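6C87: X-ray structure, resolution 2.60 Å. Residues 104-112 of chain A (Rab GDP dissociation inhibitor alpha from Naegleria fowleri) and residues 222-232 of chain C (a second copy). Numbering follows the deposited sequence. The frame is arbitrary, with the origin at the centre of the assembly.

Chain A, residues 104-112: VTRYNMEFA
Chain C 222-232: YEDSLNMYGKS

Two copies of the Rab GDP dissociation inhibitor meet where the end of a chain C helix approaches a 3-10 segment, a loop and the start of a strand in chain A. Residues 104-106 of chain A form the 3-10 turn, with Tyr A107 N bonded to Val A104 O at 3.3 Å; the chain then extends through Met A109 and Glu A110 (phi/psi -129/125 and -114/130) into the strand at Phe A111. Chain C is already helical at Tyr C222, the helix having begun earlier, with Leu C226 N to Tyr C222 O and Asn C227 N to Glu C223 O both 2.9 Å; it leaves helical angles at Gly C230 (104/172) before Lys C231 (72/-48). Phe A111 CA lies 4.9 Å from Tyr C229 CA and Glu A110 CA 5.4 Å from Gly C230 CA, the backbones running locally in opposite directions.

The backbone contact centres on one carbonyl. Phe A111 N donates to Tyr C229 O at 3.0 Å and a nearly straight 172°, while Glu A110 CA offers a CA-H...O contact to Tyr C229 O at 3.5 Å. Glycine suits its place twice over: a CB would be jammed against the preceding carbonyl, and an ideal CB on Gly C230, pointing toward chain A, would lie 2.6 Å from Met A109 O. Gly C230 CA itself sits 4.0 Å from Met A109 O.

Charge pairing engages Arg A106, whose CA-to-CB bond points sideways but whose long side chain (chi1 -98°, chi2 and chi3 t, chi4 83°) carries the guanidinium to the helix. Arg A106 NH2 forms a salt bridge with Glu C223 OE2 at 2.9 Å, near the guanidinium plane, although the hydrogen bond is weak; Glu C223 (chi -137°, -146°, -39°) also starts sideways and its end comes nearer. Another weak bond joins Arg A106 NH1 to Asn C227 OD1 at 3.3 Å (Asn C227 chi1 m). Glu C223 and Asn C227 lie one helical turn apart, so one guanidinium reaches both. A second, long salt bridge links Glu A110 OE1 (chi1, chi2 t) to Lys C231 NZ (m, t, t, t) at 3.8 Å; a water donates to Glu A110 OE1 and accepts from Lys C231 NZ, each at 3.1 Å.

Van der Waals packing completes the contact. The CA-to-CB bond of Leu C226 (t, p) points toward chain A, and CD2 lies over one guanidinium face, 3.7 Å from Arg A106 NH2, where the flat, poorly hydrated surface accepts a methyl. Phe A111 (m, chi2 -70°), an aromatic suited to a buried site, brings CD2 within 4.3 Å of Tyr C229 O, obliquely. Tyr C229 (m, chi2 -66°) turns its ring edge to chain A, CD1 3.7 Å from Phe A111 O. Lys C231 CG lies 4.2 Å from Tyr A107 O.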

# COMPACT_ATOMS: atom_id res chain seq x y z
N VAL A 104 10.22 -21.67 3.28
CA VAL A 104 11.02 -22.65 4.01
C VAL A 104 10.24 -23.31 5.14
O VAL A 104 10.59 -24.41 5.57
CB VAL A 104 12.30 -22.01 4.60
CG1 VAL A 104 13.21 -21.53 3.49
CG2 VAL A 104 11.94 -20.89 5.58
N THR A 105 9.17 -22.66 5.62
CA THR A 105 8.37 -23.21 6.72
C THR A 105 7.55 -24.43 6.30
O THR A 105 7.14 -25.20 7.17
CB THR A 105 7.44 -22.14 7.31
OG1 THR A 105 6.71 -21.48 6.26
CG2 THR A 105 8.23 -21.11 8.11
N ARG A 106 7.31 -24.60 5.00
CA ARG A 106 6.56 -25.75 4.49
C ARG A 106 7.41 -27.00 4.34
O ARG A 106 6.87 -28.07 4.04
CB ARG A 106 5.92 -25.40 3.14
CG ARG A 106 4.46 -25.00 3.23
CD ARG A 106 4.01 -24.18 2.04
NE ARG A 106 2.61 -23.77 2.17
CZ ARG A 106 2.19 -22.72 2.87
NH1 ARG A 106 3.07 -21.94 3.50
NH2 ARG A 106 0.90 -22.43 2.93
N TYR A 107 8.72 -26.90 4.56
CA TYR A 107 9.64 -28.03 4.45
C TYR A 107 9.43 -29.01 5.60
O TYR A 107 8.41 -28.95 6.30
CB TYR A 107 11.09 -27.55 4.42
CG TYR A 107 11.49 -26.84 3.14
CD1 TYR A 107 12.82 -26.62 2.83
CD2 TYR A 107 10.53 -26.39 2.24
CE1 TYR A 107 13.19 -25.98 1.66
CE2 TYR A 107 10.89 -25.74 1.07
CZ TYR A 107 12.22 -25.54 0.78
OH TYR A 107 12.59 -24.90 -0.38
N ASN A 108 10.39 -29.91 5.82
CA ASN A 108 10.31 -30.85 6.94
C ASN A 108 10.76 -30.15 8.22
O ASN A 108 11.73 -30.50 8.88
CB ASN A 108 11.15 -32.09 6.66
N MET A 109 9.99 -29.11 8.56
CA MET A 109 10.30 -28.22 9.67
C MET A 109 9.09 -28.08 10.58
O MET A 109 7.99 -27.76 10.11
CB MET A 109 10.73 -26.85 9.13
CG MET A 109 11.06 -25.85 10.20
SD MET A 109 11.94 -24.45 9.52
CE MET A 109 12.98 -24.07 10.92
N GLU A 110 9.27 -28.35 11.86
CA GLU A 110 8.21 -28.28 12.86
C GLU A 110 8.49 -27.17 13.87
O GLU A 110 9.58 -27.12 14.45
CB GLU A 110 8.04 -29.61 13.59
CG GLU A 110 7.00 -29.53 14.69
CD GLU A 110 6.87 -30.81 15.49
OE1 GLU A 110 7.51 -31.82 15.11
OE2 GLU A 110 6.14 -30.79 16.51
N PHE A 111 7.50 -26.32 14.10
CA PHE A 111 7.55 -25.35 15.19
C PHE A 111 6.78 -25.92 16.37
O PHE A 111 5.66 -26.40 16.22
CB PHE A 111 6.97 -24.00 14.76
CG PHE A 111 7.85 -23.23 13.83
CD1 PHE A 111 9.03 -22.67 14.28
CD2 PHE A 111 7.51 -23.07 12.50
CE1 PHE A 111 9.86 -21.96 13.42
CE2 PHE A 111 8.34 -22.36 11.63
CZ PHE A 111 9.51 -21.81 12.10
N ALA A 112 7.40 -25.86 17.55
CA ALA A 112 6.81 -26.33 18.79
C ALA A 112 6.63 -25.18 19.77
O ALA A 112 7.41 -24.22 19.77
CB ALA A 112 7.66 -27.43 19.42
N TYR C 222 -7.37 -24.36 5.76
CA TYR C 222 -6.31 -25.33 5.51
C TYR C 222 -4.95 -24.67 5.59
O TYR C 222 -4.05 -25.14 6.30
CB TYR C 222 -6.51 -25.97 4.13
CG TYR C 222 -5.66 -27.20 3.86
CD1 TYR C 222 -6.26 -28.45 3.70
CD2 TYR C 222 -4.28 -27.12 3.74
CE1 TYR C 222 -5.51 -29.58 3.44
CE2 TYR C 222 -3.51 -28.25 3.50
CZ TYR C 222 -4.14 -29.48 3.33
OH TYR C 222 -3.39 -30.60 3.07
N GLU C 223 -4.78 -23.55 4.89
CA GLU C 223 -3.50 -22.88 4.90
C GLU C 223 -3.16 -22.35 6.28
O GLU C 223 -2.02 -22.45 6.73
CB GLU C 223 -3.49 -21.75 3.87
CG GLU C 223 -2.21 -21.69 3.08
CD GLU C 223 -1.81 -20.28 2.72
OE1 GLU C 223 -2.71 -19.47 2.39
OE2 GLU C 223 -0.61 -19.97 2.79
N ASP C 224 -4.16 -21.81 6.99
CA ASP C 224 -3.92 -21.30 8.34
C ASP C 224 -3.48 -22.43 9.27
O ASP C 224 -2.53 -22.27 10.05
CB ASP C 224 -5.16 -20.61 8.90
CG ASP C 224 -5.31 -19.19 8.40
OD1 ASP C 224 -4.29 -18.60 7.99
OD2 ASP C 224 -6.44 -18.66 8.47
N SER C 225 -4.19 -23.56 9.22
CA SER C 225 -3.83 -24.70 10.07
C SER C 225 -2.44 -25.21 9.74
O SER C 225 -1.67 -25.58 10.64
CB SER C 225 -4.87 -25.81 9.92
OG SER C 225 -6.16 -25.41 10.34
N LEU C 226 -2.10 -25.26 8.45
CA LEU C 226 -0.78 -25.71 8.03
C LEU C 226 0.32 -24.78 8.53
O LEU C 226 1.42 -25.22 8.87
CB LEU C 226 -0.76 -25.85 6.51
CG LEU C 226 0.58 -26.04 5.82
CD1 LEU C 226 1.12 -27.42 6.10
CD2 LEU C 226 0.39 -25.82 4.34
N ASN C 227 0.05 -23.47 8.53
CA ASN C 227 1.02 -22.47 8.98
C ASN C 227 1.26 -22.48 10.48
O ASN C 227 2.17 -21.78 10.94
CB ASN C 227 0.59 -21.06 8.57
CG ASN C 227 0.88 -20.76 7.11
OD1 ASN C 227 1.72 -21.40 6.48
ND2 ASN C 227 0.19 -19.75 6.57
N MET C 228 0.45 -23.19 11.27
CA MET C 228 0.59 -23.09 12.72
C MET C 228 1.82 -23.83 13.23
O MET C 228 2.59 -23.29 14.03
CB MET C 228 -0.67 -23.63 13.41
CG MET C 228 -1.74 -22.60 13.59
SD MET C 228 -3.06 -23.17 14.67
CE MET C 228 -2.22 -23.19 16.25
N TYR C 229 1.99 -25.09 12.82
CA TYR C 229 3.14 -25.88 13.24
C TYR C 229 3.97 -26.40 12.07
O TYR C 229 5.16 -26.66 12.25
CB TYR C 229 2.69 -27.09 14.06
CG TYR C 229 1.69 -26.74 15.14
CD1 TYR C 229 2.04 -25.93 16.22
CD2 TYR C 229 0.39 -27.19 15.06
CE1 TYR C 229 1.11 -25.60 17.19
CE2 TYR C 229 -0.54 -26.87 16.01
CZ TYR C 229 -0.18 -26.08 17.07
OH TYR C 229 -1.13 -25.77 18.02
N GLY C 230 3.38 -26.50 10.88
CA GLY C 230 4.05 -26.98 9.69
C GLY C 230 3.65 -28.41 9.35
O GLY C 230 2.92 -29.08 10.09
N LYS C 231 4.11 -28.83 8.17
CA LYS C 231 3.95 -30.17 7.60
C LYS C 231 2.54 -30.53 7.10
O LYS C 231 2.41 -31.04 5.99
CB LYS C 231 4.41 -31.22 8.63
CG LYS C 231 5.93 -31.36 8.75
CD LYS C 231 6.31 -31.78 10.15
CE LYS C 231 7.65 -32.47 10.23
NZ LYS C 231 7.83 -33.09 11.58
N SER C 232 1.50 -30.27 7.88
CA SER C 232 0.14 -30.59 7.45
C SER C 232 -0.82 -29.76 8.30
O SER C 232 -0.41 -29.18 9.32
CB SER C 232 -0.18 -32.09 7.57
OG SER C 232 -0.76 -32.42 8.82
O HOH W 1 10.08 -32.34 13.54